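Long-range contacts in subtilisin-like serine protease (PDB 1R6V), which degrades keratin into peptides as a calcium-binding, subtilisin-like serine protease, allowing its bacterium to grow on native feathers: residues A[532-537]-A[552-557]; A[255-260]-A[282-287]; A[27-32]-A[72-77]. The protein carries 1 engineered substitution. One frame throughout, in Å; residues are numbered along the deposited sequence.

Contact 1: residues A[532-537]-A[552-557]; sequences EERQAS and VNFNST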
loop_
_atom_site.group_PDB
_atom_site.type_symbol
_atom_site.label_atom_id
_atom_site.label_comp_id
_atom_site.label_asym_id
_atom_site.label_seq_id
_atom_site.Cartn_x
_atom_site.Cartn_y
_atom_site.Cartn_z
ATOM N N GLU A 532 23.169 9.014 -5.739
ATOM C CA GLU A 532 23.034 9.017 -4.288
ATOM C C GLU A 532 22.451 7.706 -3.746
ATOM O O GLU A 532 22.558 7.419 -2.552
ATOM C CB GLU A 532 22.162 10.196 -3.854
ATOM C CG GLU A 532 22.777 11.530 -4.241
ATOM C CD GLU A 532 21.819 12.692 -4.126
ATOM O OE1 GLU A 532 20.649 12.532 -4.540
ATOM O OE2 GLU A 532 22.253 13.758 -3.636
ATOM N N GLU A 533 21.841 6.925 -4.621
ATOM C CA GLU A 533 21.248 5.655 -4.215
ATOM C C GLU A 533 22.330 4.696 -3.716
ATOM O O GLU A 533 23.422 4.635 -4.271
ATOM C CB GLU A 533 20.502 5.015 -5.388
ATOM C CG GLU A 533 19.773 3.724 -5.008
ATOM C CD GLU A 533 19.199 2.973 -6.200
ATOM O OE1 GLU A 533 18.656 1.861 -5.988
ATOM O OE2 GLU A 533 19.285 3.485 -7.341
ATOM N N ARG A 534 22.013 3.963 -2.652
ATOM C CA ARG A 534 22.928 2.987 -2.068
ATOM C C ARG A 534 22.192 1.647 -2.129
ATOM O O ARG A 534 20.964 1.615 -2.162
ATOM C CB ARG A 534 23.226 3.330 -0.607
ATOM C CG ARG A 534 23.674 4.763 -0.332
ATOM C CD ARG A 534 25.151 4.943 -0.616
ATOM N NE ARG A 534 25.429 4.696 -2.015
ATOM C CZ ARG A 534 26.577 4.243 -2.497
ATOM N NH1 ARG A 534 27.597 3.968 -1.693
ATOM N NH2 ARG A 534 26.691 4.053 -3.798
ATOM N N GLN A 535 22.940 0.549 -2.146
ATOM C CA GLN A 535 22.337 -0.779 -2.200
ATOM C C GLN A 535 23.024 -1.749 -1.246
ATOM O O GLN A 535 24.197 -1.588 -0.912
ATOM C CB GLN A 535 22.396 -1.338 -3.626
ATOM C CG GLN A 535 21.638 -0.514 -4.656
ATOM C CD GLN A 535 21.713 -1.115 -6.046
ATOM O OE1 GLN A 535 22.767 -1.596 -6.470
ATOM N NE2 GLN A 535 20.595 -1.081 -6.770
ATOM N N ALA A 536 22.274 -2.751 -0.797
ATOM C CA ALA A 536 22.800 -3.768 0.103
ATOM C C ALA A 536 22.034 -5.051 -0.168
ATOM O O ALA A 536 20.857 -5.017 -0.519
ATOM C CB ALA A 536 22.613 -3.346 1.555
ATOM N N SER A 537 22.707 -6.186 -0.030
ATOM C CA SER A 537 22.050 -7.457 -0.247
ATOM C C SER A 537 22.461 -8.373 0.888
ATOM O O SER A 537 23.608 -8.348 1.335
ATOM C CB SER A 537 22.460 -8.059 -1.593
ATOM O OG SER A 537 23.842 -8.339 -1.623
ATOM N N VAL A 552 20.283 -2.248 8.564
ATOM C CA VAL A 552 21.138 -1.929 7.432
ATOM C C VAL A 552 21.708 -0.527 7.640
ATOM O O VAL A 552 20.981 0.406 7.989
ATOM C CB VAL A 552 20.329 -1.971 6.108
ATOM C CG1 VAL A 552 21.231 -1.645 4.933
ATOM C CG2 VAL A 552 19.694 -3.347 5.925
ATOM N N ASN A 553 23.015 -0.387 7.454
ATOM C CA ASN A 553 23.660 0.908 7.622
ATOM C C ASN A 553 24.260 1.363 6.302
ATOM O O ASN A 553 25.212 0.765 5.800
ATOM C CB ASN A 553 24.751 0.820 8.691
ATOM C CG ASN A 553 24.191 0.533 10.067
ATOM O OD1 ASN A 553 23.626 1.412 10.716
ATOM N ND2 ASN A 553 24.331 -0.706 10.515
ATOM N N PHE A 554 23.684 2.415 5.733
ATOM C CA PHE A 554 24.169 2.963 4.478
ATOM C C PHE A 554 25.404 3.823 4.750
ATOM O O PHE A 554 25.600 4.317 5.864
ATOM C CB PHE A 554 23.081 3.842 3.825
ATOM C CG PHE A 554 22.082 3.079 2.983
ATOM C CD1 PHE A 554 22.225 1.713 2.758
ATOM C CD2 PHE A 554 21.022 3.744 2.374
ATOM C CE1 PHE A 554 21.338 1.018 1.938
ATOM C CE2 PHE A 554 20.129 3.056 1.549
ATOM C CZ PHE A 554 20.286 1.688 1.329
ATOM N N ASN A 555 26.239 3.970 3.729
ATOM C CA ASN A 555 27.427 4.817 3.801
ATOM C C ASN A 555 27.630 5.411 2.410
ATOM O O ASN A 555 27.093 4.905 1.430
ATOM C CB ASN A 555 28.680 4.031 4.233
ATOM C CG ASN A 555 29.014 2.874 3.300
ATOM O OD1 ASN A 555 29.186 3.052 2.101
ATOM N ND2 ASN A 555 29.111 1.678 3.862
ATOM N N SER A 556 28.409 6.482 2.326
ATOM C CA SER A 556 28.664 7.132 1.047
ATOM C C SER A 556 29.988 7.890 1.077
ATOM O O SER A 556 30.603 8.057 2.130
ATOM C CB SER A 556 27.540 8.124 0.730
ATOM O OG SER A 556 27.377 9.039 1.802
ATOM N N THR A 557 30.410 8.341 -0.096
ATOM C CA THR A 557 31.626 9.127 -0.221
ATOM C C THR A 557 31.258 10.383 -0.990
ATOM O O THR A 557 30.434 10.346 -1.906
ATOM C CB THR A 557 32.741 8.372 -0.979
ATOM O OG1 THR A 557 32.262 7.944 -2.257
ATOM C CG2 THR A 557 33.195 7.166 -0.173
#
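Arg534 and Phe554 mark the closest backbone approach of two segments that run in roughly opposing directions, 143° apart, with their CA atoms 6.7 Å from each other. Farther along, the CA atoms of Ala536 and Val552 stand 7.7 Å apart, a spacing bridged by their side chains. The two strands bond to different neighbours: the backbone of Ala536 pairs with Val502, that of Val552 with Val453 and Thr455. Arg534 carries most of the contact. Its CB sits squarely over the centre of the Phe554 ring, 3.6 Å from the centroid and only 4° off the ring normal, a clear CH-pi contact. Phe669 meets the Phe554 ring edge-to-face. Beyond CB the arginine chain bends, chi2 (-82°) turning CD out of an extended course. The guanidinium reaches Asn555 O at its edge, where NH1 donates over 3.3 Å, although the position of that oxygen is less certain. On the arginine's own side, NE donates to Glu533 O at 3.0 Å, approaching from above the carbonyl plane, and this bond would help hold the bent-back head group. Past the ring, Ala536 CB touches Val552 CG1 at 4.0 Å. Two facing sheets joined by side chains alone at this pair, with strand 535-543 in one and strand 549-553 in the other, are characteristic of a beta-sandwich, here the Ig-like domain.

Contact 2: residues A[255-260]-A[282-287]; sequences WATDHG and DYAMEH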
loop_
_atom_site.group_PDB
_atom_site.type_symbol
_atom_site.label_atom_id
_atom_site.label_comp_id
_atom_site.label_asym_id
_atom_site.label_seq_id
_atom_site.Cartn_x
_atom_site.Cartn_y
_atom_site.Cartn_z
ATOM N N TRP A 255 -12.728 1.787 11.248
ATOM C CA TRP A 255 -14.051 1.640 11.838
ATOM C C TRP A 255 -14.392 0.153 11.989
ATOM O O TRP A 255 -14.837 -0.297 13.047
ATOM C CB TRP A 255 -15.096 2.298 10.934
ATOM C CG TRP A 255 -16.443 2.482 11.551
ATOM C CD1 TRP A 255 -16.910 3.595 12.209
ATOM C CD2 TRP A 255 -17.527 1.540 11.539
ATOM N NE1 TRP A 255 -18.220 3.399 12.599
ATOM C CE2 TRP A 255 -18.620 2.148 12.202
ATOM C CE3 TRP A 255 -17.680 0.237 11.034
ATOM C CZ2 TRP A 255 -19.853 1.493 12.370
ATOM C CZ3 TRP A 255 -18.912 -0.414 11.203
ATOM C CH2 TRP A 255 -19.975 0.217 11.864
ATOM N N ALA A 256 -14.176 -0.616 10.925
ATOM C CA ALA A 256 -14.491 -2.045 10.959
ATOM C C ALA A 256 -13.691 -2.781 12.029
ATOM O O ALA A 256 -14.211 -3.663 12.724
ATOM C CB ALA A 256 -14.221 -2.673 9.590
ATOM N N THR A 257 -12.414 -2.440 12.131
ATOM C CA THR A 257 -11.543 -3.054 13.130
ATOM C C THR A 257 -12.026 -2.705 14.536
ATOM O O THR A 257 -12.141 -3.571 15.411
ATOM C CB THR A 257 -10.100 -2.545 12.980
ATOM O OG1 THR A 257 -9.598 -2.919 11.688
ATOM C CG2 THR A 257 -9.192 -3.136 14.075
ATOM N N ASP A 258 -12.297 -1.424 14.739
ATOM C CA ASP A 258 -12.751 -0.935 16.036
ATOM C C ASP A 258 -14.101 -1.502 16.432
ATOM O O ASP A 258 -14.408 -1.594 17.621
ATOM C CB ASP A 258 -12.847 0.591 16.042
ATOM C CG ASP A 258 -11.495 1.267 16.064
ATOM O OD1 ASP A 258 -10.465 0.580 16.243
ATOM O OD2 ASP A 258 -11.466 2.502 15.902
ATOM N N HIS A 259 -14.913 -1.869 15.443
ATOM C CA HIS A 259 -16.232 -2.404 15.707
ATOM C C HIS A 259 -16.319 -3.918 15.647
ATOM O O HIS A 259 -17.405 -4.473 15.489
ATOM C CB HIS A 259 -17.255 -1.759 14.765
ATOM C CG HIS A 259 -17.566 -0.339 15.119
ATOM N ND1 HIS A 259 -18.747 0.032 15.726
ATOM C CD2 HIS A 259 -16.805 0.781 15.064
ATOM C CE1 HIS A 259 -18.697 1.316 16.037
ATOM N NE2 HIS A 259 -17.529 1.794 15.647
ATOM N N GLY A 260 -15.172 -4.582 15.749
ATOM C CA GLY A 260 -15.193 -6.029 15.814
ATOM C C GLY A 260 -15.003 -6.949 14.629
ATOM O O GLY A 260 -15.061 -8.167 14.833
ATOM N N ASP A 282 -2.011 -2.495 8.393
ATOM C CA ASP A 282 -1.194 -2.956 9.515
ATOM C C ASP A 282 -1.941 -2.772 10.840
ATOM O O ASP A 282 -1.776 -3.560 11.769
ATOM C CB ASP A 282 0.155 -2.219 9.521
ATOM C CG ASP A 282 1.052 -2.620 8.344
ATOM O OD1 ASP A 282 0.682 -3.575 7.611
ATOM O OD2 ASP A 282 2.119 -1.985 8.159
ATOM N N TYR A 283 -2.760 -1.720 10.924
ATOM C CA TYR A 283 -3.575 -1.461 12.114
ATOM C C TYR A 283 -4.550 -2.623 12.301
ATOM O O TYR A 283 -4.714 -3.175 13.389
ATOM C CB TYR A 283 -4.395 -0.188 11.918
ATOM C CG TYR A 283 -5.331 0.178 13.055
ATOM C CD1 TYR A 283 -4.881 0.946 14.128
ATOM C CD2 TYR A 283 -6.685 -0.176 13.017
ATOM C CE1 TYR A 283 -5.762 1.365 15.129
ATOM C CE2 TYR A 283 -7.570 0.234 14.009
ATOM C CZ TYR A 283 -7.100 1.006 15.061
ATOM O OH TYR A 283 -7.958 1.425 16.049
ATOM N N ALA A 284 -5.226 -2.987 11.218
ATOM C CA ALA A 284 -6.169 -4.073 11.315
ATOM C C ALA A 284 -5.463 -5.380 11.723
ATOM O O ALA A 284 -5.932 -6.093 12.612
ATOM C CB ALA A 284 -6.899 -4.244 9.958
ATOM N N MET A 285 -4.343 -5.699 11.084
ATOM C CA MET A 285 -3.646 -6.952 11.406
ATOM C C MET A 285 -3.094 -6.955 12.841
ATOM O O MET A 285 -3.069 -8.005 13.505
ATOM C CB MET A 285 -2.537 -7.233 10.372
ATOM C CG MET A 285 -3.111 -7.569 8.983
ATOM S SD MET A 285 -1.936 -8.189 7.723
ATOM C CE MET A 285 -1.103 -6.623 7.174
ATOM N N GLU A 286 -2.682 -5.786 13.317
ATOM C CA GLU A 286 -2.160 -5.673 14.682
ATOM C C GLU A 286 -3.281 -5.928 15.683
ATOM O O GLU A 286 -3.033 -6.330 16.820
ATOM C CB GLU A 286 -1.527 -4.292 14.903
ATOM C CG GLU A 286 -0.067 -4.236 14.461
ATOM C CD GLU A 286 0.510 -2.830 14.408
ATOM O OE1 GLU A 286 0.050 -1.960 15.182
ATOM O OE2 GLU A 286 1.439 -2.603 13.596
ATOM N N HIS A 287 -4.518 -5.694 15.256
ATOM C CA HIS A 287 -5.679 -5.944 16.092
ATOM C C HIS A 287 -6.184 -7.371 15.852
ATOM O O HIS A 287 -7.257 -7.750 16.318
ATOM C CB HIS A 287 -6.788 -4.921 15.801
ATOM C CG HIS A 287 -6.534 -3.576 16.405
ATOM N ND1 HIS A 287 -7.027 -3.212 17.641
ATOM C CD2 HIS A 287 -5.787 -2.533 15.977
ATOM C CE1 HIS A 287 -6.592 -2.004 17.948
ATOM N NE2 HIS A 287 -5.837 -1.571 16.956
#
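Tyr283 and Thr257 meet through matching torsions: Tyr283 CG lies anti to its backbone N (chi1 178°), and so does Thr257 CG2, which sets these two carbons on the sides from which ring and methyl group can touch. Asp258 CG takes the other common choice, anti to the carbonyl carbon (chi1 -73°), and the Asp258 and Tyr283 side chains cross at about a right angle. There Tyr283 OH donates to Asp258 OD1 at 2.7 Å, OD1 accepting through its syn lone pair and lying at the edge of the ring, with the carboxylate and ring planes 67° apart. A phenylalanine in place of Tyr283 would lack this hydroxyl and would probably leave Asp258 OD1 without its donor and the carboxylate freer to turn. Beside the polar bridge, Thr257 makes most of the apolar contact. Its CG2 is 3.7 Å from Tyr283 CE2 and lies still nearer to His287, 3.5 Å from CB. The hydroxyl side packs on the other helix too, with OG1 3.5 Å from Ala284 CB, while OG1 finds its hydrogen-bond partner in Ile253 O within its own helix. The shortest CA separation, 5.8 Å between Thr257 and Ala284, shows how closely the small residues let the backbones come. Gly260, at positive phi, is the C-prime residue of the Schellman motif that ends helix 246-258. Met264 of the central strand 263-269 touches both Thr257 and Ala284, and propeptide residue Gln61 touches both Asp258 and Tyr283. Neighbouring helices lying on the parallel strands of the central sheet and meeting the propeptide with their outer side are characteristic of the subtilisin fold, where the prodomain rests on a pair of surface helices.

Contact 3: residues A[27-32]-A[72-77]; sequences GEYTEG and MTVKQA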
loop_
_atom_site.group_PDB
_atom_site.type_symbol
_atom_site.label_atom_id
_atom_site.label_comp_id
_atom_site.label_asym_id
_atom_site.label_seq_id
_atom_site.Cartn_x
_atom_site.Cartn_y
_atom_site.Cartn_z
ATOM N N GLY A 27 -2.236 10.894 -13.873
ATOM C CA GLY A 27 -3.363 9.988 -13.986
ATOM C C GLY A 27 -3.456 8.922 -12.910
ATOM O O GLY A 27 -4.396 8.131 -12.906
ATOM N N GLU A 28 -2.495 8.895 -11.993
ATOM C CA GLU A 28 -2.517 7.884 -10.940
ATOM C C GLU A 28 -2.997 8.371 -9.583
ATOM O O GLU A 28 -2.958 7.614 -8.618
ATOM C CB GLU A 28 -1.135 7.249 -10.778
ATOM C CG GLU A 28 -0.782 6.226 -11.844
ATOM C CD GLU A 28 -1.772 5.065 -11.912
ATOM O OE1 GLU A 28 -2.474 4.790 -10.908
ATOM O OE2 GLU A 28 -1.837 4.412 -12.973
ATOM N N TYR A 29 -3.438 9.622 -9.485
ATOM C CA TYR A 29 -3.909 10.112 -8.201
ATOM C C TYR A 29 -5.020 11.146 -8.293
ATOM O O TYR A 29 -5.190 11.818 -9.319
ATOM C CB TYR A 29 -2.724 10.643 -7.375
ATOM C CG TYR A 29 -2.019 11.857 -7.950
ATOM C CD1 TYR A 29 -2.434 13.145 -7.614
ATOM C CD2 TYR A 29 -0.945 11.716 -8.832
ATOM C CE1 TYR A 29 -1.801 14.270 -8.139
ATOM C CE2 TYR A 29 -0.300 12.839 -9.367
ATOM C CZ TYR A 29 -0.743 14.118 -9.012
ATOM O OH TYR A 29 -0.141 15.244 -9.545
ATOM N N THR A 30 -5.792 11.257 -7.220
ATOM C CA THR A 30 -6.894 12.202 -7.157
ATOM C C THR A 30 -6.350 13.593 -6.885
ATOM O O THR A 30 -5.560 13.789 -5.974
ATOM C CB THR A 30 -7.872 11.817 -6.046
ATOM O OG1 THR A 30 -8.386 10.507 -6.321
ATOM C CG2 THR A 30 -9.028 12.818 -5.965
ATOM N N GLU A 31 -6.781 14.561 -7.682
ATOM C CA GLU A 31 -6.306 15.924 -7.512
ATOM C C GLU A 31 -7.020 16.668 -6.379
ATOM O O GLU A 31 -8.105 16.266 -5.938
ATOM C CB GLU A 31 -6.497 16.685 -8.831
ATOM C CG GLU A 31 -5.851 18.056 -8.861
ATOM C CD GLU A 31 -4.345 17.989 -8.681
ATOM O OE1 GLU A 31 -3.617 17.736 -9.670
ATOM O OE2 GLU A 31 -3.896 18.183 -7.540
ATOM N N GLY A 32 -6.373 17.730 -5.896
ATOM C CA GLY A 32 -6.940 18.588 -4.871
ATOM C C GLY A 32 -7.013 18.162 -3.422
ATOM O O GLY A 32 -7.733 18.785 -2.646
ATOM N N MET A 72 -5.943 24.492 -5.595
ATOM C CA MET A 72 -4.500 24.279 -5.662
ATOM C C MET A 72 -4.333 22.805 -6.015
ATOM O O MET A 72 -5.188 21.985 -5.668
ATOM C CB MET A 72 -3.877 24.583 -4.295
ATOM C CG MET A 72 -2.385 24.873 -4.298
ATOM S SD MET A 72 -1.690 25.246 -2.628
ATOM C CE MET A 72 -2.269 26.907 -2.351
ATOM N N THR A 73 -3.262 22.469 -6.729
ATOM C CA THR A 73 -3.025 21.078 -7.104
ATOM C C THR A 73 -2.125 20.439 -6.057
ATOM O O THR A 73 -1.513 21.128 -5.246
ATOM C CB THR A 73 -2.303 20.952 -8.464
ATOM O OG1 THR A 73 -0.982 21.492 -8.346
ATOM C CG2 THR A 73 -3.050 21.717 -9.553
ATOM N N VAL A 74 -2.037 19.115 -6.088
ATOM C CA VAL A 74 -1.185 18.417 -5.141
ATOM C C VAL A 74 0.246 18.908 -5.326
ATOM O O VAL A 74 0.945 19.186 -4.350
ATOM C CB VAL A 74 -1.242 16.892 -5.372
ATOM C CG1 VAL A 74 -0.230 16.190 -4.472
ATOM C CG2 VAL A 74 -2.662 16.376 -5.108
ATOM N N LYS A 75 0.679 19.032 -6.577
ATOM C CA LYS A 75 2.041 19.474 -6.858
ATOM C C LYS A 75 2.298 20.845 -6.243
ATOM O O LYS A 75 3.341 21.086 -5.637
ATOM C CB LYS A 75 2.285 19.510 -8.371
ATOM C CG LYS A 75 3.750 19.646 -8.761
ATOM C CD LYS A 75 3.882 19.627 -10.278
ATOM C CE LYS A 75 5.291 19.964 -10.726
ATOM N NZ LYS A 75 6.279 18.982 -10.200
ATOM N N GLN A 76 1.334 21.746 -6.383
ATOM C CA GLN A 76 1.485 23.072 -5.805
ATOM C C GLN A 76 1.524 22.998 -4.276
ATOM O O GLN A 76 2.236 23.767 -3.623
ATOM C CB GLN A 76 0.333 23.972 -6.262
ATOM C CG GLN A 76 0.329 24.243 -7.753
ATOM C CD GLN A 76 -0.849 25.094 -8.174
ATOM O OE1 GLN A 76 -1.957 24.923 -7.673
ATOM N NE2 GLN A 76 -0.617 26.010 -9.109
ATOM N N ALA A 77 0.752 22.077 -3.693
ATOM C CA ALA A 77 0.759 21.922 -2.236
ATOM C C ALA A 77 2.141 21.433 -1.802
ATOM O O ALA A 77 2.680 21.860 -0.778
ATOM C CB ALA A 77 -0.332 20.914 -1.788
HETATM O O HOH W 1 -0.804 17.814 -9.027
#
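Glu31 reaches the start of helix 74-81 with its carboxylate, and the polar part of the contact is a pair of hydrogen bonds to OE2. Val74 N donates to Glu31 OE2 on the syn side, modelled at 2.5 Å, shorter than usual and so of doubtful exact length, while Gly32 N approaches the same oxygen on the anti side at 3.0 Å. Each donor is 18° out of the carboxylate plane. The bend at chi2 (61°) turns Glu31 CD back from an extended course. The two N-H donors would tend to hold the carboxylate's orientation, and its negative charge would probably be favoured by the helix N terminus. Water extends the network: one molecule donates to Glu31 OE1 at 2.9 Å, accepts from Lys75 N, and bonds to Tyr29 OH in the plane of the phenol ring. The apolar part is Tyr29 CE1 lying 3.8 Å from Val74 CG2, the side chains sliding past each other in opposite directions. Within the helical segment, Gln76 N donates to Thr73 OG1 and Thr73 N to Gln76 OE1. This reciprocal pair is a capping box with Thr73 as N-cap, to which the loop before strand 33-38 adds an acidic partner at the second helix of the prodomain's ferredoxin-like fold.

How the contacts relate
Followed from the N terminus, the contacts come in series, and none nests in or crosses another. Contact 3 closes first, over 39 residues holding strand 33-38, helix 41-51 and strands 54-59 and 64-68, all within the propeptide. Contact 2 then closes 21 residues of the catalytic domain, bringing together two helices separated in sequence by central strand 263-269. Contact 1 closes the shortest loop, 14 residues, in which the chain passes from one sheet of a sandwich to the other. Nearest atoms stay about 17 to 20 Å apart, yet the propeptide loop spanned by contact 3 includes Gln61, which reaches the helices of contact 2.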